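Local coordinates for Succinylglutamatedesuccinylase/aspartoacylase (Rhodobacter sphaeroides 2.4.1, PDB 3CDX), which probably hydrolyses carbon-nitrogen bonds in linear amides, as a zinc-dependent relative of succinylglutamate desuccinylase and aspartoacylase, at residues Met261-Thr275 with Arg326-Tyr340. Sequence-based numbering, arbitrary orientation.
Sequences MMVREADAYVMAPRT and RVTRGDAVAVVMEDY
Strands 269-271 and 334-339 run antiparallel, their axes approaching to 4.8 Å, and the pairing resumes beyond the loop 263-268, where Met-262 and Glu-338 exchange two backbone hydrogen bonds. Between Val-270 and Met-271 the register slips by one residue in a beta bulge: the N-H of Val-270 goes to Ala-334 O, whereas its own O takes the N-H of Val-333 (N to O 2.7 Å), one residue short of Ala-334. On one face of the ladder, Tyr-269 lies alongside Val-335, whose CG1 sits over the ring in a CH-pi contact, 4.1 Å from the centroid; Ala-332 CB approaches the ring edge. In Met-271 the bend at chi2 (-67°) lays SD 3.8 Å from Ala-332 CB, and a further bend at chi3 carries CE to Gly-330 O (3.3 Å). Across the sheet, Val-270 CG2 meets Ala-334 CB at 3.9 Å. Near the chain end, Met-262 SD stands obliquely to the Tyr-340 ring in a Met-aromatic contact. The ladder joins strand 259-271 to strand 332-339, flanked by strands 186-189 and 316-322, away from the metal site; the side chain of Val-335 lies about 14 Å from the bound calcium ion. Past the bulge, a type II turn from Thr-328 to Asp-331 faces Ala-272, and Asp-331 OD2 takes the N-H of Thr-328 from above the carboxylate plane, while OD1 hydrogen-bonds Ser-36 of a second subunit. Thr-275 OG1 accepts a nearly straight bond (171°) from Arg-329 N, while its CG2, anti to the backbone N, lies over one face of the Arg-326 guanidinium, whose NE donates to Gln-101 O of a third subunit. A valine here would probably leave Arg-329 N without its acceptor at the second residue of the turn. The Arg-274 and Arg-329 guanidinium groups, their planes 81° apart, share a water and both bridge to Asp-302 of a fourth subunit.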
ATOM      1  N   MET A 261      39.969  11.427 -12.584  1.00 31.50           N
ATOM      2  CA  MET A 261      39.530  10.338 -13.383  1.00 30.42           C
ATOM      3  C   MET A 261      38.333  10.853 -14.121  1.00 30.77           C
ATOM      4  O   MET A 261      37.906  12.005 -13.914  1.00 30.31           O
ATOM      5  CB  MET A 261      39.166   9.158 -12.467  1.00 30.83           C
ATOM      6  CG  MET A 261      40.200   8.912 -11.335  1.00 29.18           C
ATOM      7  SD  MET A 261      41.738   8.117 -11.989  1.00 25.30           S
ATOM      8  CE  MET A 261      41.147   6.463 -12.379  1.00 27.39           C
ATOM      9  N   MET A 262      37.764   9.987 -14.956  1.00 30.93           N
ATOM     10  CA  MET A 262      36.674  10.364 -15.798  1.00 31.49           C
ATOM     11  C   MET A 262      35.876   9.140 -16.205  1.00 31.69           C
ATOM     12  O   MET A 262      36.385   8.006 -16.214  1.00 30.94           O
ATOM     13  CB  MET A 262      37.170  11.172 -17.039  1.00 31.72           C
ATOM     14  CG  MET A 262      38.143  10.462 -18.025  1.00 33.00           C
ATOM     15  SD  MET A 262      38.637  11.486 -19.516  1.00 32.09           S
ATOM     16  CE  MET A 262      37.105  11.729 -20.328  1.00 33.45           C
ATOM     17  N   VAL A 263      34.615   9.396 -16.528  1.00 32.25           N
ATOM     18  CA  VAL A 263      33.717   8.433 -17.075  1.00 34.01           C
ATOM     19  C   VAL A 263      33.114   9.096 -18.310  1.00 36.16           C
ATOM     20  O   VAL A 263      32.451  10.133 -18.191  1.00 36.99           O
ATOM     21  CB  VAL A 263      32.569   8.074 -16.082  1.00 33.45           C
ATOM     22  CG1 VAL A 263      31.571   7.167 -16.777  1.00 33.89           C
ATOM     23  CG2 VAL A 263      33.122   7.389 -14.818  1.00 32.20           C
ATOM     24  N   ARG A 264      33.336   8.514 -19.486  1.00 38.02           N
ATOM     25  CA  ARG A 264      32.832   9.141 -20.713  1.00 40.18           C
ATOM     26  C   ARG A 264      32.197   8.189 -21.739  1.00 41.05           C
ATOM     27  O   ARG A 264      31.429   8.641 -22.589  1.00 42.52           O
ATOM     28  CB  ARG A 264      33.906  10.029 -21.363  1.00 40.25           C
ATOM     29  N   GLU A 265      32.465   6.892 -21.636  1.00 41.15           N
ATOM     30  CA  GLU A 265      32.071   5.946 -22.676  1.00 41.89           C
ATOM     31  C   GLU A 265      30.943   5.001 -22.249  1.00 41.86           C
ATOM     32  O   GLU A 265      30.903   4.589 -21.096  1.00 41.32           O
ATOM     33  CB  GLU A 265      33.307   5.120 -23.096  1.00 42.66           C
ATOM     34  N   ALA A 266      30.046   4.629 -23.172  1.00 41.58           N
ATOM     35  CA  ALA A 266      28.982   3.680 -22.825  1.00 40.69           C
ATOM     36  C   ALA A 266      29.611   2.366 -22.362  1.00 40.33           C
ATOM     37  O   ALA A 266      29.044   1.639 -21.521  1.00 39.71           O
ATOM     38  CB  ALA A 266      28.062   3.438 -23.991  1.00 41.91           C
ATOM     39  N   ASP A 267      30.797   2.087 -22.915  1.00 38.81           N
ATOM     40  CA  ASP A 267      31.577   0.895 -22.593  1.00 37.79           C
ATOM     41  C   ASP A 267      32.075   0.893 -21.123  1.00 36.88           C
ATOM     42  O   ASP A 267      32.484  -0.147 -20.620  1.00 37.22           O
ATOM     43  CB  ASP A 267      32.764   0.759 -23.576  1.00 37.90           C
ATOM     44  CG  ASP A 267      32.443  -0.136 -24.808  1.00 38.65           C
ATOM     45  OD1 ASP A 267      31.286  -0.625 -24.971  1.00 39.01           O
ATOM     46  OD2 ASP A 267      33.380  -0.361 -25.606  1.00 38.00           O
ATOM     47  N   ALA A 268      32.067   2.057 -20.468  1.00 35.55           N
ATOM     48  CA  ALA A 268      32.348   2.200 -19.003  1.00 34.45           C
ATOM     49  C   ALA A 268      31.310   1.552 -18.061  1.00 33.90           C
ATOM     50  O   ALA A 268      31.620   1.252 -16.930  1.00 34.35           O
ATOM     51  CB  ALA A 268      32.526   3.673 -18.638  1.00 33.76           C
ATOM     52  N   TYR A 269      30.092   1.343 -18.543  1.00 33.63           N
ATOM     53  CA  TYR A 269      28.995   0.754 -17.769  1.00 33.92           C
ATOM     54  C   TYR A 269      28.811  -0.727 -18.080  1.00 34.95           C
ATOM     55  O   TYR A 269      28.618  -1.116 -19.255  1.00 35.56           O
ATOM     56  CB  TYR A 269      27.691   1.483 -18.108  1.00 34.49           C
ATOM     57  CG  TYR A 269      27.757   2.949 -17.775  1.00 34.68           C
ATOM     58  CD1 TYR A 269      27.180   3.435 -16.606  1.00 35.05           C
ATOM     59  CD2 TYR A 269      28.417   3.846 -18.612  1.00 35.78           C
ATOM     60  CE1 TYR A 269      27.245   4.777 -16.282  1.00 35.37           C
ATOM     61  CE2 TYR A 269      28.488   5.211 -18.294  1.00 35.21           C
ATOM     62  CZ  TYR A 269      27.897   5.656 -17.129  1.00 35.56           C
ATOM     63  OH  TYR A 269      27.966   6.978 -16.777  1.00 36.28           O
ATOM     64  N   VAL A 270      28.867  -1.562 -17.048  1.00 34.18           N
ATOM     65  CA  VAL A 270      28.482  -2.946 -17.204  1.00 33.81           C
ATOM     66  C   VAL A 270      27.022  -3.031 -16.864  1.00 34.29           C
ATOM     67  O   VAL A 270      26.619  -2.776 -15.729  1.00 34.44           O
ATOM     68  CB  VAL A 270      29.285  -3.904 -16.301  1.00 33.03           C
ATOM     69  CG1 VAL A 270      28.952  -5.374 -16.658  1.00 33.05           C
ATOM     70  CG2 VAL A 270      30.756  -3.584 -16.414  1.00 33.69           C
ATOM     71  N   MET A 271      26.230  -3.407 -17.852  1.00 34.37           N
ATOM     72  CA  MET A 271      24.789  -3.438 -17.711  1.00 33.97           C
ATOM     73  C   MET A 271      24.263  -4.874 -17.542  1.00 33.41           C
ATOM     74  O   MET A 271      24.765  -5.811 -18.163  1.00 32.87           O
ATOM     75  CB  MET A 271      24.169  -2.767 -18.933  1.00 34.82           C
ATOM     76  CG  MET A 271      24.683  -1.317 -19.181  1.00 36.45           C
ATOM     77  SD  MET A 271      24.229  -0.065 -17.974  1.00 36.69           S
ATOM     78  CE  MET A 271      22.452  -0.001 -18.145  1.00 40.50           C
ATOM     79  N   ALA A 272      23.266  -5.045 -16.678  1.00 32.44           N
ATOM     80  CA  ALA A 272      22.548  -6.324 -16.576  1.00 31.73           C
ATOM     81  C   ALA A 272      21.519  -6.515 -17.725  1.00 31.55           C
ATOM     82  O   ALA A 272      20.558  -5.731 -17.829  1.00 31.14           O
ATOM     83  CB  ALA A 272      21.838  -6.428 -15.212  1.00 31.42           C
ATOM     84  N   PRO A 273      21.706  -7.548 -18.579  1.00 30.74           N
ATOM     85  CA  PRO A 273      20.703  -7.758 -19.634  1.00 31.01           C
ATOM     86  C   PRO A 273      19.497  -8.535 -19.149  1.00 30.73           C
ATOM     87  O   PRO A 273      18.468  -8.586 -19.827  1.00 30.54           O
ATOM     88  CB  PRO A 273      21.467  -8.580 -20.687  1.00 31.35           C
ATOM     89  CG  PRO A 273      22.860  -8.836 -20.103  1.00 30.20           C
ATOM     90  CD  PRO A 273      22.812  -8.516 -18.677  1.00 30.59           C
ATOM     91  N   ARG A 274      19.639  -9.183 -17.999  1.00 30.01           N
ATOM     92  CA  ARG A 274      18.551  -9.956 -17.449  1.00 30.43           C
ATOM     93  C   ARG A 274      18.413  -9.660 -15.965  1.00 29.54           C
ATOM     94  O   ARG A 274      19.378  -9.285 -15.293  1.00 29.37           O
ATOM     95  CB  ARG A 274      18.734 -11.469 -17.692  1.00 31.19           C
ATOM     96  CG  ARG A 274      18.728 -11.954 -19.163  1.00 34.70           C
ATOM     97  CD  ARG A 274      17.350 -11.877 -19.882  1.00 39.74           C
ATOM     98  NE  ARG A 274      17.510 -12.135 -21.315  1.00 43.94           N
ATOM     99  CZ  ARG A 274      16.683 -11.736 -22.290  1.00 48.91           C
ATOM    100  NH1 ARG A 274      15.585 -11.033 -22.034  1.00 49.20           N
ATOM    101  NH2 ARG A 274      16.971 -12.043 -23.555  1.00 50.83           N
ATOM    102  N   THR A 275      17.191  -9.798 -15.470  1.00 29.36           N
ATOM    103  CA  THR A 275      16.949  -9.811 -14.028  1.00 28.87           C
ATOM    104  C   THR A 275      17.465 -11.113 -13.384  1.00 28.81           C
ATOM    105  O   THR A 275      17.180 -12.213 -13.851  1.00 29.27           O
ATOM    106  CB  THR A 275      15.469  -9.555 -13.762  1.00 28.39           C
ATOM    107  OG1 THR A 275      15.158  -8.245 -14.252  1.00 26.55           O
ATOM    108  CG2 THR A 275      15.138  -9.625 -12.238  1.00 28.93           C
ATOM    109  N   ARG A 326      19.931  -8.985  -5.969  1.00 27.42           N
ATOM    110  CA  ARG A 326      19.034  -9.219  -7.067  1.00 28.02           C
ATOM    111  C   ARG A 326      18.985  -7.957  -7.935  1.00 28.32           C
ATOM    112  O   ARG A 326      18.533  -6.905  -7.486  1.00 28.13           O
ATOM    113  CB  ARG A 326      17.660  -9.650  -6.554  1.00 26.99           C
ATOM    114  CG  ARG A 326      16.616  -9.870  -7.684  1.00 30.15           C
ATOM    115  CD  ARG A 326      15.404 -10.613  -7.132  1.00 30.78           C
ATOM    116  NE  ARG A 326      14.293 -10.738  -8.066  1.00 35.76           N
ATOM    117  CZ  ARG A 326      14.260 -11.574  -9.108  1.00 40.31           C
ATOM    118  NH1 ARG A 326      15.312 -12.362  -9.398  1.00 39.06           N
ATOM    119  NH2 ARG A 326      13.171 -11.624  -9.878  1.00 39.57           N
ATOM    120  N   VAL A 327      19.491  -8.052  -9.166  1.00 27.99           N
ATOM    121  CA  VAL A 327      19.553  -6.899 -10.058  1.00 28.24           C
ATOM    122  C   VAL A 327      18.430  -6.999 -11.074  1.00 29.03           C
ATOM    123  O   VAL A 327      17.953  -8.090 -11.362  1.00 30.16           O
ATOM    124  CB  VAL A 327      20.927  -6.794 -10.831  1.00 28.75           C
ATOM    125  CG1 VAL A 327      22.120  -6.538  -9.839  1.00 28.59           C
ATOM    126  CG2 VAL A 327      21.170  -8.038 -11.692  1.00 26.48           C
ATOM    127  N   THR A 328      18.015  -5.857 -11.612  1.00 29.48           N
ATOM    128  CA  THR A 328      16.949  -5.815 -12.577  1.00 29.90           C
ATOM    129  C   THR A 328      17.565  -5.558 -13.952  1.00 29.62           C
ATOM    130  O   THR A 328      18.484  -4.754 -14.066  1.00 29.81           O
ATOM    131  CB  THR A 328      15.901  -4.727 -12.210  1.00 30.53           C
ATOM    132  OG1 THR A 328      15.381  -4.991 -10.906  1.00 31.24           O
ATOM    133  CG2 THR A 328      14.705  -4.747 -13.176  1.00 29.96           C
ATOM    134  N   ARG A 329      17.064  -6.254 -14.979  1.00 29.43           N
ATOM    135  CA  ARG A 329      17.383  -5.941 -16.388  1.00 30.02           C
ATOM    136  C   ARG A 329      17.447  -4.427 -16.597  1.00 30.39           C
ATOM    137  O   ARG A 329      16.529  -3.708 -16.194  1.00 30.39           O
ATOM    138  CB  ARG A 329      16.307  -6.521 -17.329  1.00 30.00           C
ATOM    139  CG  ARG A 329      16.531  -6.188 -18.819  1.00 28.95           C
ATOM    140  CD  ARG A 329      15.341  -6.618 -19.686  1.00 30.51           C
ATOM    141  NE  ARG A 329      15.535  -6.271 -21.101  1.00 32.03           N
ATOM    142  CZ  ARG A 329      14.923  -6.873 -22.125  1.00 32.06           C
ATOM    143  NH1 ARG A 329      14.084  -7.894 -21.938  1.00 30.98           N
ATOM    144  NH2 ARG A 329      15.185  -6.468 -23.353  1.00 31.59           N
ATOM    145  N   GLY A 330      18.519  -3.948 -17.215  1.00 30.99           N
ATOM    146  CA  GLY A 330      18.724  -2.509 -17.359  1.00 31.82           C
ATOM    147  C   GLY A 330      19.496  -1.750 -16.279  1.00 32.39           C
ATOM    148  O   GLY A 330      19.739  -0.571 -16.442  1.00 32.76           O
ATOM    149  N   ASP A 331      19.862  -2.396 -15.165  1.00 33.75           N
ATOM    150  CA  ASP A 331      20.662  -1.753 -14.103  1.00 32.77           C
ATOM    151  C   ASP A 331      22.104  -1.835 -14.520  1.00 32.51           C
ATOM    152  O   ASP A 331      22.522  -2.799 -15.168  1.00 31.11           O
ATOM    153  CB  ASP A 331      20.575  -2.515 -12.765  1.00 33.46           C
ATOM    154  CG  ASP A 331      19.209  -2.397 -12.062  1.00 35.26           C
ATOM    155  OD1 ASP A 331      18.385  -1.514 -12.393  1.00 36.78           O
ATOM    156  OD2 ASP A 331      18.974  -3.211 -11.141  1.00 36.95           O
ATOM    157  N   ALA A 332      22.899  -0.855 -14.115  1.00 32.65           N
ATOM    158  CA  ALA A 332      24.351  -1.014 -14.234  1.00 32.10           C
ATOM    159  C   ALA A 332      24.814  -1.804 -13.007  1.00 31.51           C
ATOM    160  O   ALA A 332      24.311  -1.582 -11.899  1.00 31.58           O
ATOM    161  CB  ALA A 332      25.032   0.345 -14.293  1.00 32.31           C
ATOM    162  N   VAL A 333      25.761  -2.716 -13.182  1.00 30.11           N
ATOM    163  CA  VAL A 333      26.315  -3.455 -12.035  1.00 28.84           C
ATOM    164  C   VAL A 333      27.751  -2.985 -11.703  1.00 29.08           C
ATOM    165  O   VAL A 333      28.345  -3.373 -10.683  1.00 28.84           O
ATOM    166  CB  VAL A 333      26.189  -4.979 -12.244  1.00 28.25           C
ATOM    167  CG1 VAL A 333      24.700  -5.371 -12.283  1.00 28.33           C
ATOM    168  CG2 VAL A 333      26.897  -5.447 -13.516  1.00 25.04           C
ATOM    169  N   ALA A 334      28.271  -2.120 -12.574  1.00 27.78           N
ATOM    170  CA  ALA A 334      29.587  -1.499 -12.446  1.00 27.11           C
ATOM    171  C   ALA A 334      29.680  -0.345 -13.422  1.00 27.65           C
ATOM    172  O   ALA A 334      29.125  -0.386 -14.520  1.00 28.82           O
ATOM    173  CB  ALA A 334      30.743  -2.501 -12.702  1.00 25.63           C
ATOM    174  N   VAL A 335      30.384   0.687 -12.985  1.00 28.85           N
ATOM    175  CA  VAL A 335      30.784   1.814 -13.795  1.00 28.43           C
ATOM    176  C   VAL A 335      32.277   1.962 -13.520  1.00 29.16           C
ATOM    177  O   VAL A 335      32.704   2.087 -12.355  1.00 27.73           O
ATOM    178  CB  VAL A 335      30.062   3.096 -13.388  1.00 29.52           C
ATOM    179  CG1 VAL A 335      30.475   4.263 -14.331  1.00 29.21           C
ATOM    180  CG2 VAL A 335      28.545   2.888 -13.392  1.00 26.60           C
ATOM    181  N   VAL A 336      33.049   1.925 -14.605  1.00 28.41           N
ATOM    182  CA  VAL A 336      34.526   2.010 -14.544  1.00 29.41           C
ATOM    183  C   VAL A 336      35.002   3.434 -14.887  1.00 29.31           C
ATOM    184  O   VAL A 336      34.526   4.052 -15.870  1.00 29.58           O
ATOM    185  CB  VAL A 336      35.143   0.941 -15.492  1.00 28.36           C
ATOM    186  CG1 VAL A 336      36.683   0.959 -15.495  1.00 27.29           C
ATOM    187  CG2 VAL A 336      34.600  -0.442 -15.101  1.00 29.25           C
ATOM    188  N   MET A 337      35.901   3.958 -14.061  1.00 29.49           N
ATOM    189  CA  MET A 337      36.513   5.260 -14.284  1.00 29.34           C
ATOM    190  C   MET A 337      37.928   5.014 -14.803  1.00 32.04           C
ATOM    191  O   MET A 337      38.463   3.962 -14.550  1.00 32.43           O
ATOM    192  CB  MET A 337      36.509   6.118 -13.016  1.00 29.46           C
ATOM    193  CG  MET A 337      37.299   5.601 -11.809  1.00 28.39           C
ATOM    194  SD  MET A 337      37.057   6.599 -10.307  1.00 22.73           S
ATOM    195  CE  MET A 337      38.038   5.562  -9.257  1.00 27.07           C
ATOM    196  N   GLU A 338      38.499   5.974 -15.536  1.00 34.34           N
ATOM    197  CA  GLU A 338      39.837   5.878 -16.160  1.00 36.46           C
ATOM    198  C   GLU A 338      40.546   7.194 -15.856  1.00 36.50           C
ATOM    199  O   GLU A 338      39.875   8.173 -15.505  1.00 35.32           O
ATOM    200  CB  GLU A 338      39.725   5.642 -17.686  1.00 36.62           C
ATOM    201  CG  GLU A 338      39.064   6.788 -18.511  1.00 38.33           C
ATOM    202  CD  GLU A 338      38.708   6.433 -19.976  1.00 40.97           C
ATOM    203  OE1 GLU A 338      39.357   5.536 -20.580  1.00 45.72           O
ATOM    204  OE2 GLU A 338      37.763   7.071 -20.552  1.00 46.87           O
ATOM    205  N   ASP A 339      41.884   7.217 -15.953  1.00 37.33           N
ATOM    206  CA  ASP A 339      42.685   8.440 -15.736  1.00 38.99           C
ATOM    207  C   ASP A 339      42.118   9.571 -16.567  1.00 38.88           C
ATOM    208  O   ASP A 339      41.703   9.358 -17.725  1.00 38.03           O
ATOM    209  CB  ASP A 339      44.152   8.246 -16.152  1.00 39.94           C
ATOM    210  CG  ASP A 339      44.945   7.391 -15.168  1.00 43.91           C
ATOM    211  OD1 ASP A 339      44.486   7.184 -14.020  1.00 49.39           O
ATOM    212  OD2 ASP A 339      46.054   6.938 -15.538  1.00 49.30           O
ATOM    213  N   TYR A 340      42.105  10.754 -15.966  1.00 39.23           N
ATOM    214  CA  TYR A 340      41.604  11.963 -16.587  1.00 41.16           C
ATOM    215  C   TYR A 340      42.508  12.466 -17.708  1.00 42.65           C
ATOM    216  O   TYR A 340      43.719  12.561 -17.531  1.00 42.88           O
ATOM    217  CB  TYR A 340      41.484  13.074 -15.549  1.00 40.03           C
ATOM    218  CG  TYR A 340      40.945  14.379 -16.094  1.00 40.75           C
ATOM    219  CD1 TYR A 340      39.591  14.511 -16.452  1.00 40.29           C
ATOM    220  CD2 TYR A 340      41.785  15.487 -16.261  1.00 41.56           C
ATOM    221  CE1 TYR A 340      39.086  15.724 -16.962  1.00 39.04           C
ATOM    222  CE2 TYR A 340      41.287  16.706 -16.776  1.00 41.51           C
ATOM    223  CZ  TYR A 340      39.944  16.815 -17.115  1.00 39.38           C
ATOM    224  OH  TYR A 340      39.469  18.005 -17.606  1.00 38.39           O
TER
HETATM  225  O   HOH W   1      35.580   5.274 -18.032  1.00 34.82           O
HETATM  226  O   HOH W   2      13.950  -9.989 -19.634  1.00 47.23           O
HETATM  227  O   HOH W   3      15.826 -13.919 -12.321  1.00 35.29           O